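Local coordinates for uncharacterized protein (Pyrococcus horikoshii, PDB 2P8T), which is of unknown function, though its family is tentatively linked to ATP binding and aminoacyl-tRNA ligase activity, at residues A[85-90]-A[98-103]; A[94-99]-A[170-175]. All blocks are in the same frame, centred on the assembly; numbering follows the deposited sequence.

Contact 1: A[85-90]-A[98-103]; sequences SEPIGV and IAIVVK
The hydroxyl of S85 takes a nearly straight bond from V101 N (OG to N 2.7 Å, 167° at the hydrogen), while the S85 amide returns one to V101 O (N to O 2.9 Å). A chi1 of 61° sets OG between the backbone N and the carbonyl carbon, where it faces the V101 amide. It also donates to a water, which in turn donates to E86 O and to A99 O (2.6 Å from the water oxygen) and links the S85 hydroxyl, E86 O and A99 O across the two segments. An alanine here would probably leave V101 N without its acceptor and the water held by E86 O and A99 O alone. Further along, I88 and A99 form a hydrogen-bonded pair, each amide bonded to the other's carbonyl.

Packing divides between two faces. P87 lays CB against I100 CG1 (3.9 Å) and against I98 CG2 (4.1 Å), on the side where A179 of helix 172-187 meets both isoleucines. I88 CG2 touches A99 CB (4.0 Å) on the other face, near helix 149-154. The whole is a beta hairpin, strands 88-92 and 95-102, at the edge of an antiparallel five-stranded sheet.

Contact 2: A[94-99]-A[170-175]; sequences GYPGIA and ETPAKA
P96 sets its ring against the loop that leads into helix 172-187. Its CG carries most of this contact: P96 CG lies 3.6 Å from T171 C, the carbonyl carbon, and 3.8 Å from P172 CD, while P96 CB comes within 3.9 Å of P172 CG. Two pyrrolidine rings thus meet at the first turn of the helix, an apolar contact beside a strand backbone that is itself paired with A169.

One turn further into the helix, A175 directs its methyl group at the strand. CB touches P96 O (3.6 Å) and G97 CA (3.8 Å), with CG1 of I98 on the same methyl at 3.9 Å. Since G97 brings no side chain and A175 only a methyl, helix and strand come close: the CA atoms of G97 and A175 are 5.2 Å apart. A175 O faces CB of I98 and is hydrogen-bonded by T167 OG1 and S178 OG. The arrangement is a helix lying on one face of an antiparallel sheet, its N-terminal turn making this contact: strand 163-168, the neighbour of 95-102, runs through a short loop into helix 172-187. T171 is the N-cap, its OG1 accepting from K174 N, and it is also hydrogen-bonded to E41.

E170 closes the outer end. Its side chain runs alongside that of Y95, pointing the same way, and a bend at chi2 (-80°) turns CD from the extended path. OE1 lies at the edge of the tyrosine ring, near its plane, 3.8 Å from CE1, with the carboxylate turned 83° from the ring. Such an edge approach would place the negative oxygen near the weakly positive ring hydrogens. K123 hydrogen-bonds Y95 OH through its ammonium group, which also makes a long, weak ion pair with E170 OE2.

Coming from helix 71-81, the chain enters segment 85-90, turns, and returns along strand 95-102, so that contact 1 closes a loop of only seven residues. Contact 2 starts within that turn region, at 94-99, and spans the next 70 residues, including strands 124-131 and 163-168, before helix 172-187 comes back to the hairpin. The two contacts overlap at I98 and A99 and interleave along the sequence, neither enclosing the other. Their centres lie about 12 Å apart, and they meet where V90 O and G97 N lie 2.8 Å apart, a probable hydrogen bond. Contact 1 holds the hairpin together and contact 2 packs its second strand against the helix that follows the central strand.

Contact 1: A[85-90]-A[98-103]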
# COMPACT_ATOMS: atom_id res chain seq x y z
N SER A 85 -7.36 -0.05 3.40
CA SER A 85 -7.23 0.86 4.53
C SER A 85 -6.14 1.87 4.21
O SER A 85 -5.39 1.68 3.26
CB SER A 85 -6.87 0.09 5.79
OG SER A 85 -5.62 -0.59 5.65
N GLU A 86 -6.07 2.96 4.97
CA GLU A 86 -4.88 3.81 4.94
C GLU A 86 -3.64 2.97 5.32
O GLU A 86 -3.64 2.36 6.37
CB GLU A 86 -5.02 4.97 5.94
CG GLU A 86 -6.08 6.02 5.58
CD GLU A 86 -5.65 6.98 4.46
OE1 GLU A 86 -4.48 6.91 4.01
OE2 GLU A 86 -6.50 7.83 4.06
N PRO A 87 -2.59 2.96 4.47
CA PRO A 87 -1.36 2.23 4.87
C PRO A 87 -0.80 2.79 6.17
O PRO A 87 -0.78 4.00 6.37
CB PRO A 87 -0.40 2.49 3.70
CG PRO A 87 -1.32 2.72 2.52
CD PRO A 87 -2.46 3.54 3.12
N ILE A 88 -0.39 1.90 7.08
CA ILE A 88 0.11 2.35 8.38
C ILE A 88 1.49 1.78 8.69
O ILE A 88 1.76 0.63 8.38
CB ILE A 88 -0.92 2.10 9.52
CG1 ILE A 88 -0.48 2.72 10.85
CG2 ILE A 88 -1.22 0.63 9.66
CD1 ILE A 88 -0.48 4.21 10.86
N GLY A 89 2.35 2.61 9.25
CA GLY A 89 3.71 2.20 9.58
C GLY A 89 3.71 1.34 10.82
O GLY A 89 3.11 1.68 11.83
N VAL A 90 4.41 0.21 10.73
CA VAL A 90 4.60 -0.68 11.86
C VAL A 90 6.09 -1.04 11.96
O VAL A 90 6.91 -0.57 11.16
CB VAL A 90 3.72 -1.98 11.76
CG1 VAL A 90 2.23 -1.65 11.77
CG2 VAL A 90 4.08 -2.80 10.50
N ILE A 98 4.84 -1.99 6.85
CA ILE A 98 3.61 -1.34 6.45
C ILE A 98 2.48 -2.37 6.48
O ILE A 98 2.66 -3.51 6.05
CB ILE A 98 3.75 -0.74 5.01
CG1 ILE A 98 4.64 0.51 5.02
CG2 ILE A 98 2.37 -0.45 4.38
CD1 ILE A 98 3.91 1.77 5.52
N ALA A 99 1.34 -1.99 7.04
CA ALA A 99 0.17 -2.83 7.03
C ALA A 99 -0.90 -2.15 6.17
O ALA A 99 -1.11 -0.93 6.27
CB ALA A 99 -0.36 -3.07 8.46
N ILE A 100 -1.51 -2.95 5.29
CA ILE A 100 -2.65 -2.52 4.48
C ILE A 100 -3.76 -3.57 4.57
O ILE A 100 -3.54 -4.76 4.29
CB ILE A 100 -2.26 -2.27 2.99
CG1 ILE A 100 -1.06 -1.31 2.87
CG2 ILE A 100 -3.48 -1.78 2.19
CD1 ILE A 100 -0.56 -1.08 1.42
N VAL A 101 -4.96 -3.13 4.93
CA VAL A 101 -6.13 -4.00 4.95
C VAL A 101 -6.69 -3.99 3.53
O VAL A 101 -6.87 -2.91 2.93
CB VAL A 101 -7.22 -3.49 5.92
CG1 VAL A 101 -8.49 -4.37 5.88
CG2 VAL A 101 -6.69 -3.35 7.32
N VAL A 102 -6.96 -5.18 3.01
CA VAL A 102 -7.64 -5.33 1.72
C VAL A 102 -9.08 -5.77 1.97
O VAL A 102 -9.34 -6.83 2.54
CB VAL A 102 -6.94 -6.36 0.81
CG1 VAL A 102 -7.64 -6.44 -0.53
CG2 VAL A 102 -5.47 -5.99 0.62
N LYS A 103 -10.02 -4.93 1.53
CA LYS A 103 -11.43 -5.12 1.81
C LYS A 103 -12.03 -6.05 0.80
O LYS A 103 -11.71 -5.98 -0.38
CB LYS A 103 -12.15 -3.76 1.84
CG LYS A 103 -11.73 -2.94 3.04
CD LYS A 103 -11.67 -1.44 2.78
CE LYS A 103 -11.37 -0.70 4.07
NZ LYS A 103 -11.23 0.78 3.92
O HOH W 1 -3.50 -0.24 7.11

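Contact 2: A[94-99]-A[170-175]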
# COMPACT_ATOMS: atom_id res chain seq x y z
N GLY A 94 12.23 -5.26 14.48
CA GLY A 94 13.14 -4.13 14.33
C GLY A 94 13.31 -3.51 12.94
O GLY A 94 14.08 -2.57 12.78
N TYR A 95 12.61 -4.05 11.94
CA TYR A 95 12.58 -3.48 10.58
C TYR A 95 11.33 -2.63 10.35
O TYR A 95 10.27 -2.96 10.87
CB TYR A 95 12.60 -4.60 9.54
CG TYR A 95 13.84 -5.44 9.59
CD1 TYR A 95 15.02 -5.00 8.99
CD2 TYR A 95 13.84 -6.67 10.24
CE1 TYR A 95 16.17 -5.76 9.06
CE2 TYR A 95 14.98 -7.44 10.31
CZ TYR A 95 16.15 -6.99 9.71
OH TYR A 95 17.29 -7.77 9.76
N PRO A 96 11.46 -1.53 9.57
CA PRO A 96 10.23 -0.78 9.23
C PRO A 96 9.27 -1.62 8.40
O PRO A 96 9.70 -2.32 7.49
CB PRO A 96 10.75 0.41 8.40
CG PRO A 96 12.13 0.02 7.95
CD PRO A 96 12.67 -0.93 8.98
N GLY A 97 7.98 -1.52 8.70
CA GLY A 97 6.96 -2.25 7.99
C GLY A 97 5.75 -1.40 7.63
O GLY A 97 5.63 -0.26 8.07
N ILE A 98 4.84 -1.99 6.85
CA ILE A 98 3.61 -1.34 6.45
C ILE A 98 2.48 -2.37 6.48
O ILE A 98 2.66 -3.51 6.05
CB ILE A 98 3.75 -0.74 5.01
CG1 ILE A 98 4.64 0.51 5.02
CG2 ILE A 98 2.37 -0.45 4.38
CD1 ILE A 98 3.91 1.77 5.52
N ALA A 99 1.34 -1.99 7.04
CA ALA A 99 0.17 -2.83 7.03
C ALA A 99 -0.90 -2.15 6.17
O ALA A 99 -1.11 -0.93 6.27
CB ALA A 99 -0.36 -3.07 8.46
N GLU A 170 14.19 -3.14 4.63
CA GLU A 170 15.31 -2.36 5.15
C GLU A 170 14.95 -0.88 5.30
O GLU A 170 15.49 -0.20 6.17
CB GLU A 170 16.55 -2.52 4.26
CG GLU A 170 17.00 -3.97 4.05
CD GLU A 170 17.82 -4.55 5.20
OE1 GLU A 170 17.92 -3.91 6.28
OE2 GLU A 170 18.38 -5.66 5.01
N THR A 171 14.03 -0.41 4.46
CA THR A 171 13.61 0.99 4.48
C THR A 171 12.09 1.05 4.45
O THR A 171 11.46 0.14 3.93
CB THR A 171 14.20 1.80 3.28
OG1 THR A 171 13.60 1.38 2.06
CG2 THR A 171 15.73 1.63 3.18
N PRO A 172 11.49 2.13 5.02
CA PRO A 172 10.05 2.33 4.89
C PRO A 172 9.56 2.33 3.44
O PRO A 172 8.47 1.83 3.17
CB PRO A 172 9.83 3.69 5.54
CG PRO A 172 10.96 3.83 6.51
CD PRO A 172 12.12 3.17 5.85
N ALA A 173 10.36 2.86 2.51
CA ALA A 173 9.93 2.95 1.11
C ALA A 173 9.77 1.56 0.50
O ALA A 173 8.80 1.30 -0.21
CB ALA A 173 10.91 3.77 0.30
N LYS A 174 10.71 0.68 0.80
CA LYS A 174 10.63 -0.69 0.32
C LYS A 174 9.46 -1.44 0.94
O LYS A 174 8.80 -2.20 0.25
CB LYS A 174 11.93 -1.46 0.55
CG LYS A 174 13.10 -0.92 -0.27
CD LYS A 174 14.36 -1.68 0.07
CE LYS A 174 15.60 -0.96 -0.46
NZ LYS A 174 15.56 -0.85 -1.94
N ALA A 175 9.21 -1.23 2.23
CA ALA A 175 8.00 -1.81 2.88
C ALA A 175 6.72 -1.30 2.21
O ALA A 175 5.78 -2.07 1.97
CB ALA A 175 7.98 -1.49 4.40